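Local coordinates for protein phenylalanine--tRNA ligase beta subunit (Bacteroides fragilis, PDB 3IG2) that forms, with the alpha subunit, the tetrameric ligase that charges tRNA(Phe) with phenylalanine at the expense of ATP, here as its beta-chain core domain, at residues 7-10 with 11-14; 29-32 with 33-37; 151-155 with 156-160. All coordinates share one frame; numbering follows the deposited sequence.

Interaction 1: 7-10 with 11-14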
loop_
_atom_site.group_PDB
_atom_site.type_symbol
_atom_site.label_atom_id
_atom_site.label_comp_id
_atom_site.label_asym_id
_atom_site.label_seq_id
_atom_site.Cartn_x
_atom_site.Cartn_y
_atom_site.Cartn_z
ATOM N N ASN B 7 12.205 0.066 -25.144
ATOM C CA ASN B 7 12.293 -1.124 -24.299
ATOM C C ASN B 7 12.402 -0.741 -22.839
ATOM O O ASN B 7 11.719 -1.316 -22.005
ATOM C CB ASN B 7 13.470 -2.001 -24.736
ATOM C CG ASN B 7 13.294 -2.539 -26.150
ATOM O OD1 ASN B 7 12.417 -3.378 -26.398
ATOM N ND2 ASN B 7 14.123 -2.055 -27.085
ATOM N N LYS B 8 13.258 0.244 -22.555
ATOM C CA LYS B 8 13.404 0.803 -21.220
ATOM C C LYS B 8 12.057 1.307 -20.675
ATOM O O LYS B 8 11.643 0.928 -19.571
ATOM C CB LYS B 8 14.441 1.924 -21.240
ATOM C CG LYS B 8 14.878 2.398 -19.862
ATOM C CD LYS B 8 16.355 2.805 -19.856
ATOM C CE LYS B 8 17.277 1.588 -19.958
ATOM N NZ LYS B 8 18.602 1.882 -19.350
ATOM N N LEU B 9 11.360 2.125 -21.465
ATOM C CA LEU B 9 10.056 2.677 -21.067
ATOM C C LEU B 9 8.984 1.624 -20.917
ATOM O O LEU B 9 8.163 1.724 -20.018
ATOM C CB LEU B 9 9.589 3.777 -22.023
ATOM C CG LEU B 9 10.466 5.036 -22.062
ATOM C CD1 LEU B 9 9.991 5.965 -23.164
ATOM C CD2 LEU B 9 10.490 5.765 -20.709
ATOM N N GLN B 10 8.965 0.624 -21.798
ATOM C CA GLN B 10 8.014 -0.464 -21.661
ATOM C C GLN B 10 8.174 -1.142 -20.305
ATOM O O GLN B 10 7.187 -1.447 -19.650
ATOM C CB GLN B 10 8.225 -1.533 -22.735
ATOM C CG GLN B 10 7.718 -1.158 -24.115
ATOM C CD GLN B 10 7.855 -2.303 -25.114
ATOM O OE1 GLN B 10 7.314 -3.406 -24.902
ATOM N NE2 GLN B 10 8.553 -2.036 -26.230
ATOM N N ASN B 11 9.424 -1.386 -19.911
ATOM C CA ASN B 11 9.724 -2.022 -18.639
ATOM C C ASN B 11 9.250 -1.131 -17.485
ATOM O O ASN B 11 8.618 -1.622 -16.539
ATOM C CB ASN B 11 11.218 -2.344 -18.513
ATOM C CG ASN B 11 11.574 -2.916 -17.141
ATOM O OD1 ASN B 11 11.127 -4.014 -16.774
ATOM N ND2 ASN B 11 12.371 -2.167 -16.372
ATOM N N LEU B 12 9.521 0.173 -17.590
ATOM C CA LEU B 12 9.155 1.127 -16.549
ATOM C C LEU B 12 7.628 1.161 -16.376
ATOM O O LEU B 12 7.118 1.131 -15.251
ATOM C CB LEU B 12 9.697 2.510 -16.901
ATOM C CG LEU B 12 10.915 3.145 -16.191
ATOM C CD1 LEU B 12 11.775 2.197 -15.314
ATOM C CD2 LEU B 12 11.784 3.941 -17.186
ATOM N N VAL B 13 6.904 1.193 -17.495
ATOM C CA VAL B 13 5.429 1.205 -17.456
ATOM C C VAL B 13 4.845 -0.091 -16.905
ATOM O O VAL B 13 3.881 -0.053 -16.132
ATOM C CB VAL B 13 4.821 1.580 -18.826
ATOM C CG1 VAL B 13 3.318 1.338 -18.854
ATOM C CG2 VAL B 13 5.104 3.070 -19.124
ATOM N N ALA B 14 5.465 -1.219 -17.264
ATOM C CA ALA B 14 5.079 -2.528 -16.749
ATOM C C ALA B 14 5.258 -2.598 -15.239
ATOM O O ALA B 14 4.359 -3.077 -14.530
ATOM C CB ALA B 14 5.869 -3.635 -17.428
HETATM O O HOH W 1 13.631 0.077 -17.719
#

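Interaction 2: 29-32 with 33-37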
loop_
_atom_site.group_PDB
_atom_site.type_symbol
_atom_site.label_atom_id
_atom_site.label_comp_id
_atom_site.label_asym_id
_atom_site.label_seq_id
_atom_site.Cartn_x
_atom_site.Cartn_y
_atom_site.Cartn_z
ATOM N N SER B 29 -1.998 -13.358 -31.578
ATOM C CA SER B 29 -2.272 -12.391 -32.623
ATOM C C SER B 29 -3.204 -12.944 -33.694
ATOM O O SER B 29 -3.872 -12.162 -34.380
ATOM C CB SER B 29 -0.964 -11.917 -33.222
ATOM O OG SER B 29 -0.254 -11.233 -32.195
ATOM N N LEU B 30 -3.254 -14.266 -33.848
ATOM C CA LEU B 30 -4.196 -14.900 -34.783
ATOM C C LEU B 30 -5.571 -14.878 -34.107
ATOM O O LEU B 30 -5.701 -15.294 -32.950
ATOM C CB LEU B 30 -3.768 -16.333 -35.097
ATOM C CG LEU B 30 -4.633 -17.238 -35.997
ATOM C CD1 LEU B 30 -4.912 -16.613 -37.374
ATOM C CD2 LEU B 30 -4.017 -18.632 -36.178
ATOM N N THR B 31 -6.578 -14.385 -34.823
ATOM C CA THR B 31 -7.889 -14.153 -34.215
ATOM C C THR B 31 -9.057 -14.426 -35.188
ATOM O O THR B 31 -8.850 -14.963 -36.295
ATOM C CB THR B 31 -7.949 -12.720 -33.642
ATOM O OG1 THR B 31 -9.071 -12.588 -32.767
ATOM C CG2 THR B 31 -8.059 -11.701 -34.761
ATOM N N ARG B 32 -10.255 -14.025 -34.767
ATOM C CA ARG B 32 -11.541 -14.313 -35.441
ATOM C C ARG B 32 -12.072 -13.087 -36.200
ATOM O O ARG B 32 -12.440 -12.068 -35.594
ATOM C CB ARG B 32 -12.549 -14.764 -34.375
ATOM C CG ARG B 32 -13.989 -14.938 -34.809
ATOM C CD ARG B 32 -14.716 -15.757 -33.746
ATOM N NE ARG B 32 -16.181 -15.757 -33.853
ATOM C CZ ARG B 32 -16.897 -16.493 -34.714
ATOM N NH1 ARG B 32 -16.306 -17.298 -35.597
ATOM N NH2 ARG B 32 -18.223 -16.412 -34.711
ATOM N N ALA B 33 -12.098 -13.189 -37.531
ATOM C CA ALA B 33 -12.567 -12.113 -38.403
ATOM C C ALA B 33 -14.004 -11.636 -38.041
ATOM O O ALA B 33 -14.324 -10.451 -38.160
ATOM C CB ALA B 33 -12.496 -12.568 -39.897
ATOM N N ALA B 34 -14.839 -12.560 -37.564
ATOM C CA ALA B 34 -16.245 -12.263 -37.280
ATOM C C ALA B 34 -16.402 -11.299 -36.106
ATOM O O ALA B 34 -17.428 -10.649 -35.984
ATOM C CB ALA B 34 -17.042 -13.552 -37.053
ATOM N N TYR B 35 -15.372 -11.180 -35.264
ATOM C CA TYR B 35 -15.383 -10.181 -34.219
ATOM C C TYR B 35 -15.519 -8.779 -34.818
ATOM O O TYR B 35 -16.062 -7.890 -34.199
ATOM C CB TYR B 35 -14.089 -10.221 -33.419
ATOM C CG TYR B 35 -13.879 -11.370 -32.447
ATOM C CD1 TYR B 35 -14.948 -12.125 -31.951
ATOM C CD2 TYR B 35 -12.588 -11.661 -31.994
ATOM C CE1 TYR B 35 -14.728 -13.136 -31.014
ATOM C CE2 TYR B 35 -12.350 -12.662 -31.055
ATOM C CZ TYR B 35 -13.428 -13.388 -30.575
ATOM O OH TYR B 35 -13.196 -14.374 -29.677
ATOM N N TYR B 36 -15.025 -8.595 -36.036
ATOM C CA TYR B 36 -14.985 -7.276 -36.651
ATOM C C TYR B 36 -16.237 -6.941 -37.490
ATOM O O TYR B 36 -16.352 -5.843 -38.029
ATOM C CB TYR B 36 -13.688 -7.149 -37.469
ATOM C CG TYR B 36 -12.447 -7.277 -36.604
ATOM C CD1 TYR B 36 -11.838 -6.138 -36.044
ATOM C CD2 TYR B 36 -11.895 -8.534 -36.305
ATOM C CE1 TYR B 36 -10.710 -6.249 -35.229
ATOM C CE2 TYR B 36 -10.768 -8.646 -35.496
ATOM C CZ TYR B 36 -10.184 -7.498 -34.958
ATOM O OH TYR B 36 -9.064 -7.615 -34.166
ATOM N N ASP B 37 -17.175 -7.877 -37.575
ATOM C CA ASP B 37 -18.384 -7.701 -38.386
ATOM C C ASP B 37 -19.140 -6.429 -38.065
ATOM O O ASP B 37 -19.513 -6.184 -36.918
ATOM C CB ASP B 37 -19.310 -8.901 -38.218
ATOM C CG ASP B 37 -18.863 -10.097 -39.034
ATOM O OD1 ASP B 37 -19.226 -11.248 -38.675
ATOM O OD2 ASP B 37 -18.161 -9.880 -40.052
HETATM O O HOH W 2 -9.129 -9.535 -32.442
#

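Interaction 3: 151-155 with 156-160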
loop_
_atom_site.group_PDB
_atom_site.type_symbol
_atom_site.label_atom_id
_atom_site.label_comp_id
_atom_site.label_asym_id
_atom_site.label_seq_id
_atom_site.Cartn_x
_atom_site.Cartn_y
_atom_site.Cartn_z
ATOM N N LEU B 151 6.254 8.518 -19.316
ATOM C CA LEU B 151 6.899 8.667 -20.626
ATOM C C LEU B 151 7.424 10.082 -20.818
ATOM O O LEU B 151 7.964 10.399 -21.857
ATOM C CB LEU B 151 5.951 8.268 -21.768
ATOM C CG LEU B 151 5.267 6.875 -21.682
ATOM C CD1 LEU B 151 4.225 6.626 -22.784
ATOM C CD2 LEU B 151 6.292 5.748 -21.702
ATOM N N GLY B 152 7.259 10.936 -19.817
ATOM C CA GLY B 152 7.719 12.321 -19.930
ATOM C C GLY B 152 6.897 13.140 -20.914
ATOM O O GLY B 152 7.363 14.184 -21.389
ATOM N N LEU B 153 5.688 12.671 -21.225
ATOM C CA LEU B 153 4.789 13.381 -22.130
ATOM C C LEU B 153 4.231 14.596 -21.439
ATOM O O LEU B 153 3.894 14.558 -20.252
ATOM C CB LEU B 153 3.637 12.501 -22.604
ATOM C CG LEU B 153 3.520 12.032 -24.053
ATOM C CD1 LEU B 153 2.088 11.549 -24.240
ATOM C CD2 LEU B 153 3.826 13.148 -25.072
ATOM N N ASP B 154 4.167 15.687 -22.187
ATOM C CA ASP B 154 3.719 16.960 -21.661
ATOM C C ASP B 154 2.195 17.028 -21.807
ATOM O O ASP B 154 1.686 17.221 -22.900
ATOM C CB ASP B 154 4.429 18.088 -22.419
ATOM C CG ASP B 154 3.857 19.465 -22.118
ATOM O OD1 ASP B 154 3.288 19.680 -21.018
ATOM O OD2 ASP B 154 4.000 20.343 -23.000
ATOM N N LEU B 155 1.484 16.857 -20.698
ATOM C CA LEU B 155 0.021 16.791 -20.694
ATOM C C LEU B 155 -0.688 18.002 -21.349
ATOM O O LEU B 155 -1.717 17.856 -22.026
ATOM C CB LEU B 155 -0.464 16.613 -19.253
ATOM C CG LEU B 155 -0.715 15.249 -18.597
ATOM C CD1 LEU B 155 -0.141 14.046 -19.315
ATOM C CD2 LEU B 155 -0.277 15.305 -17.138
ATOM N N HIS B 156 -0.135 19.190 -21.164
ATOM C CA HIS B 156 -0.788 20.389 -21.656
ATOM C C HIS B 156 -0.626 20.533 -23.164
ATOM O O HIS B 156 -1.290 21.356 -23.787
ATOM C CB HIS B 156 -0.309 21.623 -20.879
ATOM C CG HIS B 156 -0.213 21.387 -19.403
ATOM N ND1 HIS B 156 0.937 21.634 -18.680
ATOM C CD2 HIS B 156 -1.110 20.880 -18.521
ATOM C CE1 HIS B 156 0.739 21.304 -17.416
ATOM N NE2 HIS B 156 -0.494 20.843 -17.293
ATOM N N SER B 157 0.226 19.696 -23.749
ATOM C CA SER B 157 0.371 19.643 -25.196
ATOM C C SER B 157 -0.722 18.802 -25.879
ATOM O O SER B 157 -0.815 18.788 -27.108
ATOM C CB SER B 157 1.765 19.128 -25.593
ATOM O OG SER B 157 1.840 17.705 -25.537
ATOM N N LEU B 158 -1.541 18.103 -25.095
ATOM C CA LEU B 158 -2.486 17.108 -25.665
ATOM C C LEU B 158 -3.894 17.704 -25.876
ATOM O O LEU B 158 -4.317 18.596 -25.147
ATOM C CB LEU B 158 -2.591 15.889 -24.737
ATOM C CG LEU B 158 -1.318 15.193 -24.251
ATOM C CD1 LEU B 158 -1.670 14.270 -23.086
ATOM C CD2 LEU B 158 -0.584 14.427 -25.366
ATOM N N VAL B 159 -4.603 17.181 -26.866
ATOM C CA VAL B 159 -5.974 17.590 -27.189
ATOM C C VAL B 159 -6.888 16.382 -26.934
ATOM O O VAL B 159 -6.679 15.312 -27.509
ATOM C CB VAL B 159 -6.108 17.954 -28.673
ATOM C CG1 VAL B 159 -7.587 18.199 -29.042
ATOM C CG2 VAL B 159 -5.222 19.135 -29.057
ATOM N N VAL B 160 -7.920 16.568 -26.119
ATOM C CA VAL B 160 -8.758 15.492 -25.650
ATOM C C VAL B 160 -10.149 15.628 -26.236
ATOM O O VAL B 160 -10.786 16.649 -26.071
ATOM C CB VAL B 160 -8.823 15.473 -24.120
ATOM C CG1 VAL B 160 -9.733 14.333 -23.624
ATOM C CG2 VAL B 160 -7.426 15.340 -23.533
#

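Interaction 1: 7-10 with 11-14
L9 and L12, one turn apart on the same helix, meet through their CD2 methyls at 4.2 Å, an apolar touch between 7-10 and 11-14. L12 also lays CD2 beside the carbonyl oxygen of K8, at 3.8 Å. The packed side is set by side chains: V13 is buried, and L9 and Q10 lie with it on W209. The V13 amide reaches the L9 oxygen at 2.9 Å and nearly straight, with an N-H...O angle of 165°, and V13 CG2 sits 3.5 Å from that same oxygen. CG1 of V13 lies anti to the backbone N (chi1 169°), which places CG2 beside that N, close to L9 O. All four i to i+4 bonds, from the amides of N11 to A14 back to N7 to Q10, mark this as regular alpha-helix, part of helix 6-19 of the synthetase beta-chain core. That helix lies against the end of helix 134-150, through I147 and R150, and against W209 of the C-terminal helix. Q10 turns to the protein as well: its chain is extended beyond CG, and OE1 is hydrogen-bonded to the hydroxyl of Y113 and NE2 to S6 OG. The opposite character belongs to K8 and N11, both exposed. Here a water bridges the turn, donating to K8 O at 2.8 Å and accepting from N11 ND2 at 2.9 Å; the K8 oxygen thereby serves the L12 amide and the water together. N11 ND2 has in addition a weak bond to E15, while the K8 side chain comes no nearer to that of L12 than 4.4 Å, CG to CD2.

Interaction 2: 29-32 with 33-37
R32 and Y35 stand at about a right angle to each other, and the arginine's aliphatic part covers one face of the ring. CB of R32 lies 3.9 Å from the centroid of the Y35 ring and only 10° off its normal, a CH-pi contact. CG of R32 is anti to the backbone N (chi1 172°) and the chain stays extended to NE, which carries CD along the same face, 3.8 Å from Y35 CE1. The guanidinium plane is 90° from that of the Y35 ring, and the group presents an edge to CE1. One of its faces is instead covered by A34, whose CB sits 3.8 Å from R32 CZ; the charge itself is paired with D57 through NH1. T31 approaches Y35 obliquely, OG1 3.7 Å from CE2, and meets Y36 at about a right angle, with CG2 at the ring's edge. A water joins the hydroxyls of T31 and Y36, at 3.1 Å from T31 OG1 and 2.6 Å from Y36 OH. The far ends of both tyrosines are held as well, Y35 by E71 and Y36 by the amide of Q63, while F67 meets both rings. In the backbone, the Y35 amide bonds to R32 O at 3.1 Å, approaching from above the carbonyl plane. Bonds from Y36 to A33 and from D37 to A34 continue the i to i+3 pattern, that of a short 3-10 helix, here following directly on strand 30-31, an outer strand of the small three-stranded antiparallel sheet.

Interaction 3: 151-155 with 156-160
Hydrogen bonding centres on D154, whose backbone oxygen accepts twice from S157. S157 OG donates to D154 O at 2.7 Å, in the carbonyl plane, whereas S157 N reaches D154 O from above that plane at 3.0 Å. A chi1 of 81° sets OG between the serine's own backbone N and carbonyl carbon, facing D154. One residue on, the L158 amide bonds to L155 O at 3.1 Å, an i to i+3 step that continues the 3-10 turn. The D154 carboxylate adds a weak bond, OD1 taking the H156 amide at 3.5 Å, and OD2 rests against S157 CB.

Among the flat groups, the carboxylate of D154 and the imidazole of H156 stand almost perpendicular, 87° apart, with OD1 3.8 Å from ND1. H156 is exposed and packs on G38 of the second subunit, another copy of this protein.

Apolar contacts gather round L158, which points back at the preceding segment. Its CD2 meets L153 CD1 at 4.1 Å, these two chains crossing at about a right angle, and its CD1 meets CD1 of L155 at an equal separation. Helix 134-150 closes at G152 in a Schellman motif, and strand 159-163, outermost in the seven-stranded sheet within this chain, follows the turn.

A carbonyl gripped by two donors of one serine, beside a carboxylate that makes a weak bond to the amide two residues on, implies that D154 and S157, with the L158 to L155 bond, probably hold the connection from helix to strand through polar bonds, while L153, L155 and L158 pack on F148 of helix 134-150.

Interactions 1 and 3 touch although more than a hundred residues separate them in sequence: L151 CD2 packs 3.9 Å from L9 CB and 3.9 Å from V13 CG2, with W209 of the C-terminal helix contacting all three residues. The chain's start, its end and the exit of helix 134-150 are thereby brought together. Interaction 2 stands apart. Its nearest atoms are about 13 Å from interaction 1 and about 21 Å from interaction 3, and it lies across the chain's centre from the latter, partly on an outer strand of the small three-stranded sheet. All three are surface contacts within the core domain of the beta chain, and no ligand takes part in any of the three.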